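PDB 4WV3: anthranilate-CoA ligase from Stigmatella aurantiaca, which is an AMP-binding enzyme of the ANL superfamily, pairing a large N-terminal domain with a smaller C-terminal domain. Local coordinates for residues A[1-5]-A[193-198]; A[99-104]-A[124-129]; A[183-187]-A[372-378]; A[214-218]-A[240-245]. All coordinates share one frame; numbering follows the deposited sequence.

Interaction 1: A[1-5]-A[193-198]; sequences MKASD and PLTAQL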
# COMPACT_ATOMS: atom_id res chain seq x y z
N MET A 1 -11.74 1.55 18.94
CA MET A 1 -11.86 2.81 19.67
C MET A 1 -12.52 3.89 18.81
O MET A 1 -12.74 3.70 17.61
CB MET A 1 -10.49 3.29 20.14
CG MET A 1 -9.48 3.49 19.02
SD MET A 1 -7.92 4.20 19.59
CE MET A 1 -8.48 5.78 20.22
N LYS A 2 -12.82 5.02 19.43
CA LYS A 2 -13.46 6.13 18.74
C LYS A 2 -12.52 7.33 18.71
O LYS A 2 -11.51 7.36 19.41
CB LYS A 2 -14.76 6.51 19.45
CG LYS A 2 -15.90 5.54 19.23
CD LYS A 2 -16.39 5.59 17.79
CE LYS A 2 -17.84 5.15 17.69
NZ LYS A 2 -18.38 5.35 16.31
N ALA A 3 -12.86 8.32 17.90
CA ALA A 3 -12.11 9.57 17.86
C ALA A 3 -12.31 10.32 19.17
O ALA A 3 -11.43 11.05 19.63
CB ALA A 3 -12.54 10.42 16.69
N SER A 4 -13.48 10.12 19.78
CA SER A 4 -13.81 10.77 21.04
C SER A 4 -12.98 10.24 22.20
O SER A 4 -12.88 10.88 23.25
CB SER A 4 -15.30 10.62 21.34
OG SER A 4 -15.71 9.26 21.22
N ASP A 5 -12.38 9.06 22.02
CA ASP A 5 -11.49 8.49 23.03
C ASP A 5 -10.15 9.22 23.05
O ASP A 5 -9.43 9.21 24.05
CB ASP A 5 -11.28 6.99 22.80
CG ASP A 5 -12.55 6.19 23.02
OD1 ASP A 5 -13.44 6.66 23.75
OD2 ASP A 5 -12.64 5.07 22.46
N PRO A 193 -3.40 6.66 15.36
CA PRO A 193 -3.65 5.70 16.44
C PRO A 193 -4.95 4.93 16.23
O PRO A 193 -5.08 3.81 16.74
CB PRO A 193 -3.75 6.59 17.68
CG PRO A 193 -4.20 7.91 17.16
CD PRO A 193 -3.53 8.05 15.83
N LEU A 194 -5.88 5.51 15.49
CA LEU A 194 -7.15 4.86 15.21
C LEU A 194 -6.99 3.62 14.34
O LEU A 194 -7.49 2.55 14.67
CB LEU A 194 -8.13 5.84 14.55
CG LEU A 194 -8.89 6.78 15.48
CD1 LEU A 194 -9.72 7.77 14.68
CD2 LEU A 194 -9.77 5.98 16.43
N THR A 195 -6.27 3.76 13.22
CA THR A 195 -6.01 2.62 12.35
C THR A 195 -5.11 1.60 13.05
O THR A 195 -5.25 0.39 12.84
CB THR A 195 -5.35 3.04 11.02
OG1 THR A 195 -4.18 3.82 11.29
CG2 THR A 195 -6.32 3.84 10.17
N ALA A 196 -4.20 2.09 13.89
CA ALA A 196 -3.29 1.23 14.63
C ALA A 196 -4.05 0.36 15.62
O ALA A 196 -3.66 -0.78 15.88
CB ALA A 196 -2.23 2.05 15.34
N GLN A 197 -5.13 0.90 16.17
CA GLN A 197 -5.93 0.18 17.14
C GLN A 197 -6.97 -0.70 16.45
O GLN A 197 -7.08 -1.89 16.75
CB GLN A 197 -6.63 1.15 18.09
CG GLN A 197 -7.38 0.48 19.23
CD GLN A 197 -6.46 -0.24 20.19
OE1 GLN A 197 -5.47 0.32 20.66
NE2 GLN A 197 -6.77 -1.50 20.49
N LEU A 198 -7.72 -0.11 15.53
CA LEU A 198 -8.84 -0.80 14.88
C LEU A 198 -8.42 -2.05 14.09
O LEU A 198 -9.13 -3.05 14.11
CB LEU A 198 -9.62 0.16 13.97
CG LEU A 198 -10.41 1.26 14.69
CD1 LEU A 198 -11.14 2.14 13.68
CD2 LEU A 198 -11.38 0.66 15.69
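M1 lies across the side chains of L194 and Q197, bringing the N-terminal tail of the protein against helix 191-204 of the AMP-binding domain. The packing is close where the methionine meets L194, L198 and the aliphatic part of Q197. M1 CG stands 3.6 Å from L194 CD2, and further along the same chain SD comes to 3.6 Å from Q197 CB, with Q197 CG close beside it. The methionine crosses the glutamine at about a right angle, so the sulfur passes over the base of that side chain. Its first torsion, chi1 58°, sets CG between the backbone N and the carbonyl carbon, and the bend at chi3 then returns the methyl CE to within 4.0 Å of L194 CD2.

Beyond this patch the contact thins out. A3 CB reaches L194 CD1 only at 4.4 Å, and K2 leaves the backbone directed away from the helix and is exposed to solvent. K2 N donates to D5 OD2 at 3.0 Å, closing a short turn that shapes the tail, whereas A3 N binds E371 OE1 and so ties the tail to the rest of the protein. The amide of Q197 likewise looks elsewhere, to Y233 OH and N202 OD1, leaving its aliphatic part to the methionine. On the helix, L198 adds the methyl CD2, which lies 3.4 Å from the terminal nitrogen M1 N.

Interaction 2: A[99-104]-A[124-129]; sequences YEYILR and IRGNLP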
# COMPACT_ATOMS: atom_id res chain seq x y z
N TYR A 99 7.18 14.38 -10.29
CA TYR A 99 7.69 15.01 -9.07
C TYR A 99 7.41 16.51 -9.09
O TYR A 99 7.18 17.11 -8.04
CB TYR A 99 9.20 14.78 -8.93
CG TYR A 99 9.56 13.36 -8.54
CD1 TYR A 99 8.80 12.66 -7.61
CD2 TYR A 99 10.67 12.73 -9.08
CE1 TYR A 99 9.13 11.37 -7.24
CE2 TYR A 99 11.01 11.44 -8.72
CZ TYR A 99 10.23 10.77 -7.80
OH TYR A 99 10.56 9.48 -7.44
N GLU A 100 7.42 17.10 -10.28
CA GLU A 100 7.18 18.53 -10.43
C GLU A 100 5.73 18.87 -10.08
O GLU A 100 5.47 19.90 -9.45
CB GLU A 100 7.49 18.98 -11.86
CG GLU A 100 7.30 20.47 -12.09
CD GLU A 100 7.38 20.85 -13.55
OE1 GLU A 100 8.42 20.56 -14.19
OE2 GLU A 100 6.40 21.43 -14.06
N TYR A 101 4.80 18.02 -10.49
CA TYR A 101 3.39 18.22 -10.17
C TYR A 101 3.16 18.17 -8.67
O TYR A 101 2.51 19.05 -8.10
CB TYR A 101 2.52 17.17 -10.87
CG TYR A 101 1.07 17.21 -10.44
CD1 TYR A 101 0.20 18.16 -10.96
CD2 TYR A 101 0.58 16.31 -9.51
CE1 TYR A 101 -1.13 18.20 -10.57
CE2 TYR A 101 -0.75 16.34 -9.11
CZ TYR A 101 -1.59 17.29 -9.64
OH TYR A 101 -2.91 17.33 -9.25
N ILE A 102 3.69 17.13 -8.03
CA ILE A 102 3.50 16.92 -6.60
C ILE A 102 4.03 18.09 -5.76
O ILE A 102 3.31 18.64 -4.93
CB ILE A 102 4.16 15.61 -6.13
CG1 ILE A 102 3.45 14.41 -6.74
CG2 ILE A 102 4.16 15.51 -4.61
CD1 ILE A 102 4.08 13.08 -6.40
N LEU A 103 5.28 18.46 -5.99
CA LEU A 103 5.93 19.51 -5.21
C LEU A 103 5.27 20.87 -5.39
O LEU A 103 5.25 21.69 -4.46
CB LEU A 103 7.42 19.59 -5.54
CG LEU A 103 8.22 18.34 -5.17
CD1 LEU A 103 9.70 18.53 -5.47
CD2 LEU A 103 8.01 17.98 -3.71
N ARG A 104 4.73 21.12 -6.58
CA ARG A 104 4.04 22.38 -6.85
C ARG A 104 2.65 22.37 -6.24
O ARG A 104 2.16 23.40 -5.77
CB ARG A 104 3.94 22.61 -8.36
CG ARG A 104 3.37 23.97 -8.74
CD ARG A 104 2.90 24.00 -10.18
NE ARG A 104 3.88 23.41 -11.09
CZ ARG A 104 4.90 24.07 -11.62
NH1 ARG A 104 5.09 25.35 -11.32
NH2 ARG A 104 5.74 23.45 -12.44
N ILE A 124 13.97 19.93 -12.57
CA ILE A 124 12.65 20.55 -12.43
C ILE A 124 12.69 21.67 -11.40
O ILE A 124 11.66 22.22 -11.02
CB ILE A 124 11.58 19.52 -12.02
CG1 ILE A 124 11.84 19.01 -10.60
CG2 ILE A 124 11.53 18.36 -13.01
CD1 ILE A 124 10.92 17.90 -10.16
N ARG A 125 13.90 21.99 -10.95
CA ARG A 125 14.12 22.98 -9.90
C ARG A 125 13.54 24.36 -10.25
O ARG A 125 12.90 25.00 -9.41
CB ARG A 125 15.61 23.12 -9.62
CG ARG A 125 16.00 23.00 -8.15
CD ARG A 125 15.29 24.05 -7.31
NE ARG A 125 15.89 24.19 -5.99
CZ ARG A 125 15.46 25.04 -5.07
NH1 ARG A 125 14.43 25.84 -5.33
NH2 ARG A 125 16.06 25.11 -3.88
N GLY A 126 13.77 24.80 -11.48
CA GLY A 126 13.30 26.10 -11.93
C GLY A 126 11.79 26.24 -11.92
O GLY A 126 11.27 27.34 -11.75
N ASN A 127 11.09 25.13 -12.11
CA ASN A 127 9.63 25.15 -12.16
C ASN A 127 8.99 25.04 -10.78
O ASN A 127 7.78 24.82 -10.67
CB ASN A 127 9.11 24.02 -13.06
CG ASN A 127 9.78 24.02 -14.42
OD1 ASN A 127 10.94 24.42 -14.56
ND2 ASN A 127 9.06 23.57 -15.44
N LEU A 128 9.80 25.20 -9.74
CA LEU A 128 9.31 25.14 -8.37
C LEU A 128 9.67 26.41 -7.61
O LEU A 128 10.67 26.44 -6.90
CB LEU A 128 9.88 23.91 -7.66
CG LEU A 128 9.56 22.57 -8.32
CD1 LEU A 128 10.26 21.43 -7.61
CD2 LEU A 128 8.05 22.34 -8.36
N PRO A 129 8.85 27.45 -7.76
CA PRO A 129 9.11 28.78 -7.19
C PRO A 129 9.05 28.80 -5.66
O PRO A 129 9.66 29.67 -5.04
CB PRO A 129 7.98 29.64 -7.77
CG PRO A 129 6.88 28.68 -8.05
CD PRO A 129 7.56 27.41 -8.48
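The guanidinium of R104 has the backbone carbonyl of N127 over one face, with N127 O 3.1 Å from R104 CZ, while E100 OE2 meets the group at its edge and in its plane. That edge contact is a salt bridge within the helix, NH2 to OE2 at 2.7 Å, with a weak, bent hydrogen bond. R104 makes no hydrogen bond to N127 O, because its N-H groups do not point at it. R104 CG is anti to the backbone N (chi1 -174°), and a bend at chi3 turns the guanidinium back along helix 96-105 to its glutamate.

The E100 carboxylate is turned 50° from the N127 amide. E100 CD packs on N127 CB at 3.6 Å, and OE1 to ND2, although 3.3 Å apart, makes no proper bond. Beneath this polar rim, L103 CD1 meets L128 CD1 at 3.6 Å, and I124 CD1 touches Y99 CB at 3.8 Å. The loop after helix 118-122 is thus seated on helix 96-105, beside the five-stranded parallel sheet.

With no hydrogen bond between the segments, their association rests on van der Waals packing, of the leucine and isoleucine methyls and of E100 on N127, probably aided electrostatically by the arginine facing the N127 carbonyl.

Interaction 3: A[183-187]-A[372-378]; sequences KGIPH and TAALSYW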
# COMPACT_ATOMS: atom_id res chain seq x y z
N LYS A 183 -3.93 11.73 -7.00
CA LYS A 183 -4.75 12.55 -6.12
C LYS A 183 -4.07 12.67 -4.76
O LYS A 183 -3.59 11.68 -4.21
CB LYS A 183 -6.13 11.94 -5.95
CG LYS A 183 -6.87 11.68 -7.25
CD LYS A 183 -8.10 10.81 -7.03
CE LYS A 183 -7.73 9.51 -6.33
NZ LYS A 183 -6.66 8.76 -7.04
N GLY A 184 -4.03 13.88 -4.22
CA GLY A 184 -3.48 14.11 -2.90
C GLY A 184 -4.46 13.71 -1.82
O GLY A 184 -5.60 14.19 -1.80
N ILE A 185 -4.03 12.84 -0.91
CA ILE A 185 -4.90 12.37 0.16
C ILE A 185 -4.35 12.77 1.53
O ILE A 185 -3.36 12.21 2.00
CB ILE A 185 -5.08 10.84 0.09
CG1 ILE A 185 -5.73 10.45 -1.24
CG2 ILE A 185 -5.92 10.35 1.27
CD1 ILE A 185 -5.87 8.96 -1.44
N PRO A 186 -5.00 13.76 2.16
CA PRO A 186 -4.60 14.25 3.49
C PRO A 186 -5.24 13.45 4.62
O PRO A 186 -6.43 13.14 4.57
CB PRO A 186 -5.13 15.68 3.49
CG PRO A 186 -6.34 15.63 2.61
CD PRO A 186 -6.06 14.58 1.56
N HIS A 187 -4.44 13.11 5.63
CA HIS A 187 -4.95 12.43 6.82
C HIS A 187 -4.63 13.22 8.08
O HIS A 187 -3.59 13.88 8.17
CB HIS A 187 -4.40 11.01 6.92
CG HIS A 187 -5.17 10.00 6.12
ND1 HIS A 187 -6.41 9.55 6.50
CD2 HIS A 187 -4.86 9.36 4.97
CE1 HIS A 187 -6.85 8.67 5.61
NE2 HIS A 187 -5.92 8.54 4.67
N THR A 372 -11.55 7.09 10.16
CA THR A 372 -10.16 7.23 9.73
C THR A 372 -10.08 7.68 8.28
O THR A 372 -9.00 7.91 7.74
CB THR A 372 -9.38 5.92 9.90
OG1 THR A 372 -9.88 4.94 8.98
CG2 THR A 372 -9.54 5.39 11.32
N ALA A 373 -11.25 7.81 7.65
CA ALA A 373 -11.32 8.23 6.25
C ALA A 373 -11.01 9.71 6.11
O ALA A 373 -11.34 10.51 7.00
CB ALA A 373 -12.69 7.91 5.68
N ALA A 374 -10.38 10.08 5.00
CA ALA A 374 -10.08 11.48 4.73
C ALA A 374 -11.37 12.26 4.51
O ALA A 374 -12.41 11.69 4.21
CB ALA A 374 -9.17 11.60 3.52
N LEU A 375 -11.29 13.58 4.68
CA LEU A 375 -12.46 14.43 4.54
C LEU A 375 -12.70 14.80 3.07
O LEU A 375 -13.84 14.92 2.62
CB LEU A 375 -12.30 15.69 5.39
CG LEU A 375 -13.52 16.09 6.23
CD1 LEU A 375 -14.20 14.86 6.80
CD2 LEU A 375 -13.09 17.02 7.35
N SER A 376 -11.60 14.96 2.34
CA SER A 376 -11.64 15.24 0.91
C SER A 376 -10.25 15.07 0.32
O SER A 376 -9.28 14.91 1.06
CB SER A 376 -12.15 16.66 0.64
OG SER A 376 -11.24 17.63 1.13
N TYR A 377 -10.15 15.10 -1.00
CA TYR A 377 -8.85 15.06 -1.66
C TYR A 377 -8.18 16.43 -1.58
O TYR A 377 -8.81 17.41 -1.19
CB TYR A 377 -8.98 14.66 -3.13
CG TYR A 377 -9.37 13.22 -3.36
CD1 TYR A 377 -8.50 12.19 -3.05
CD2 TYR A 377 -10.61 12.89 -3.89
CE1 TYR A 377 -8.85 10.87 -3.26
CE2 TYR A 377 -10.97 11.57 -4.11
CZ TYR A 377 -10.08 10.57 -3.79
OH TYR A 377 -10.44 9.25 -4.00
N TRP A 378 -6.91 16.48 -1.94
CA TRP A 378 -6.20 17.75 -2.03
C TRP A 378 -6.16 18.23 -3.48
O TRP A 378 -5.61 17.55 -4.35
CB TRP A 378 -4.78 17.62 -1.47
CG TRP A 378 -4.01 18.91 -1.49
CD1 TRP A 378 -2.92 19.20 -2.26
CD2 TRP A 378 -4.28 20.09 -0.72
NE1 TRP A 378 -2.50 20.49 -2.01
CE2 TRP A 378 -3.31 21.05 -1.07
CE3 TRP A 378 -5.25 20.42 0.24
CZ2 TRP A 378 -3.28 22.32 -0.49
CZ3 TRP A 378 -5.21 21.68 0.81
CH2 TRP A 378 -4.24 22.62 0.44
O HOH W 1 -3.31 16.85 -5.88
O HOH W 2 -8.98 15.21 4.84
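Over one face of the Y377 ring runs the aliphatic chain of K183, with its CD 4.0 Å from the ring centroid and 19° off the normal, a CH-pi contact. The bend at chi3 (-55°) folds the lysine over the tyrosine, bringing CE near the ring carbons. G184, which with K183 closes the glycine-rich signature sequence of the ANL family, accepts a direct hydrogen bond from the other segment: W378 N donates to its O at 2.6 Å, with the donor tilted 27° from the carbonyl plane. A water also joins W378 O to G184 N, weakly on the glycine side.

I185 then runs alongside Y377, its CG1 at the ring edge 3.7 Å from CD1, while CG2 meets A374 CB. P186 sets CD against S376 O at 3.3 Å, and its own O is linked through a second water to L375 N. At H187 the imidazole turns an edge to T372 O, which lies 3.1 Å from CE1, and A374 CB sits above one face. The ring is fixed by D191 OD2 at ND1 and T320 O at NE2.

Strand 183-188 pairs with strand 169-175 in a two-stranded antiparallel sheet, with the side chain of I185 about 5 Å from the bound 5'-O-[(S)-[(2-aminobenzoyl)oxy](hydroxy)phosphoryl]adenosine. The loop carrying Y377 binds S384 of helix 381-387, and T372 packs on helix 191-204.

Interaction 4: A[214-218]-A[240-245]; sequences ALAKL and LFPGAA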
# COMPACT_ATOMS: atom_id res chain seq x y z
N ALA A 214 7.80 -5.01 6.07
CA ALA A 214 6.96 -4.87 4.89
C ALA A 214 7.80 -4.60 3.66
O ALA A 214 8.70 -3.76 3.68
CB ALA A 214 5.96 -3.76 5.09
N LEU A 215 7.52 -5.32 2.58
CA LEU A 215 8.14 -5.04 1.30
C LEU A 215 7.56 -3.74 0.77
O LEU A 215 8.22 -3.01 0.02
CB LEU A 215 7.90 -6.19 0.31
CG LEU A 215 8.60 -6.07 -1.04
CD1 LEU A 215 10.09 -5.83 -0.84
CD2 LEU A 215 8.36 -7.31 -1.88
N ALA A 216 6.33 -3.45 1.17
CA ALA A 216 5.67 -2.19 0.83
C ALA A 216 6.45 -1.02 1.43
O ALA A 216 6.86 -1.07 2.58
CB ALA A 216 4.24 -2.19 1.34
N LYS A 217 6.63 0.02 0.63
CA LYS A 217 7.43 1.17 1.04
C LYS A 217 6.67 2.09 1.98
O LYS A 217 5.47 1.94 2.18
CB LYS A 217 7.92 1.94 -0.18
CG LYS A 217 8.78 1.13 -1.13
CD LYS A 217 10.01 0.60 -0.42
CE LYS A 217 10.92 -0.15 -1.38
NZ LYS A 217 12.16 -0.62 -0.70
N LEU A 218 7.39 3.05 2.56
CA LEU A 218 6.82 3.94 3.57
C LEU A 218 5.96 5.07 2.98
O LEU A 218 5.25 5.75 3.72
CB LEU A 218 7.92 4.51 4.47
CG LEU A 218 8.61 3.48 5.37
CD1 LEU A 218 9.84 4.07 6.04
CD2 LEU A 218 7.64 2.94 6.41
N LEU A 240 13.33 -2.16 7.87
CA LEU A 240 13.22 -1.35 6.66
C LEU A 240 14.17 -1.82 5.56
O LEU A 240 15.38 -1.92 5.77
CB LEU A 240 13.45 0.12 6.97
CG LEU A 240 12.58 0.71 8.09
CD1 LEU A 240 12.92 2.17 8.34
CD2 LEU A 240 11.10 0.55 7.77
N PHE A 241 13.62 -2.08 4.38
CA PHE A 241 14.40 -2.56 3.24
C PHE A 241 14.50 -1.49 2.16
O PHE A 241 13.53 -1.21 1.47
CB PHE A 241 13.77 -3.83 2.67
CG PHE A 241 14.49 -4.40 1.49
CD1 PHE A 241 15.68 -5.10 1.65
CD2 PHE A 241 13.98 -4.23 0.21
CE1 PHE A 241 16.34 -5.62 0.55
CE2 PHE A 241 14.65 -4.75 -0.89
CZ PHE A 241 15.83 -5.45 -0.72
N PRO A 242 15.70 -0.89 2.02
CA PRO A 242 15.92 0.23 1.10
C PRO A 242 16.12 -0.21 -0.35
O PRO A 242 15.93 0.60 -1.26
CB PRO A 242 17.21 0.86 1.63
CG PRO A 242 17.95 -0.30 2.21
CD PRO A 242 16.91 -1.22 2.78
N GLY A 243 16.49 -1.47 -0.55
CA GLY A 243 16.80 -1.97 -1.88
C GLY A 243 15.61 -2.11 -2.80
O GLY A 243 14.47 -1.83 -2.41
N ALA A 244 15.86 -2.54 -4.03
CA ALA A 244 14.81 -2.75 -5.01
C ALA A 244 13.92 -3.93 -4.61
O ALA A 244 14.42 -5.00 -4.25
CB ALA A 244 15.40 -2.98 -6.39
N ALA A 245 12.61 -3.72 -4.67
CA ALA A 245 11.65 -4.73 -4.26
C ALA A 245 11.57 -5.90 -5.24
O ALA A 245 11.10 -6.98 -4.90
CB ALA A 245 10.27 -4.11 -4.07
O HOH W 3 10.81 -2.20 4.04
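K217 sends its side chain over to the loop 240-245, where its amino group comes up to two backbone carbonyls. From CB the chain first bends at chi2 (-59°) and then runs straight, the two outer torsions being extended. CE already lies 4.0 Å from F241 O and about as far from G243 O. At the tip, NZ donates a hydrogen bond to G243 O at 3.1 Å, nearly in line with the carbonyl (161°), and stands 2.6 Å from F241 O. These two oxygens would help to offset the lysine charge, and the side chain also touches D69.

Both loops follow neighbouring parallel strands of the mixed sheet, 211-214 and 237-239, which helix 221-234 joins in a beta-alpha-beta crossover. The contact therefore ties together the ends of the two strands. On one flank, L218 CD1 meets L240 CD2 at 4.1 Å, the two leucines crossing at about a right angle. On another, L215 CD1 approaches A245 CB at 3.7 Å and also nears the F241 ring obliquely. That phenyl ring is backed by its own loop, since G243 N lies over the centre of one face. A water accepts from F241 N at 2.8 Å and lies beside A214 O.

Overall arrangement
Interactions 1 and 3 are coupled directly: T372 of interaction 3 packs on L194 and T195 of interaction 1, and strand 183-188 leads straight into helix 191-204. All four contacts are partly buried. Interaction 3, close to the bound ligand, has no exposed residue among those that touch, and combines a backbone bond, ring contacts and waters. Interaction 1, at the N-terminal tail, relies on apolar side chains. Interactions 2 and 4 touch neither of these nor each other. Interaction 2, the farthest from the chain centre, sets a charged rim with exposed residues over leucine and isoleucine contacts. Interaction 4, nearest that centre, joins loops of the mixed sheet through a lysine and backbone carbonyls.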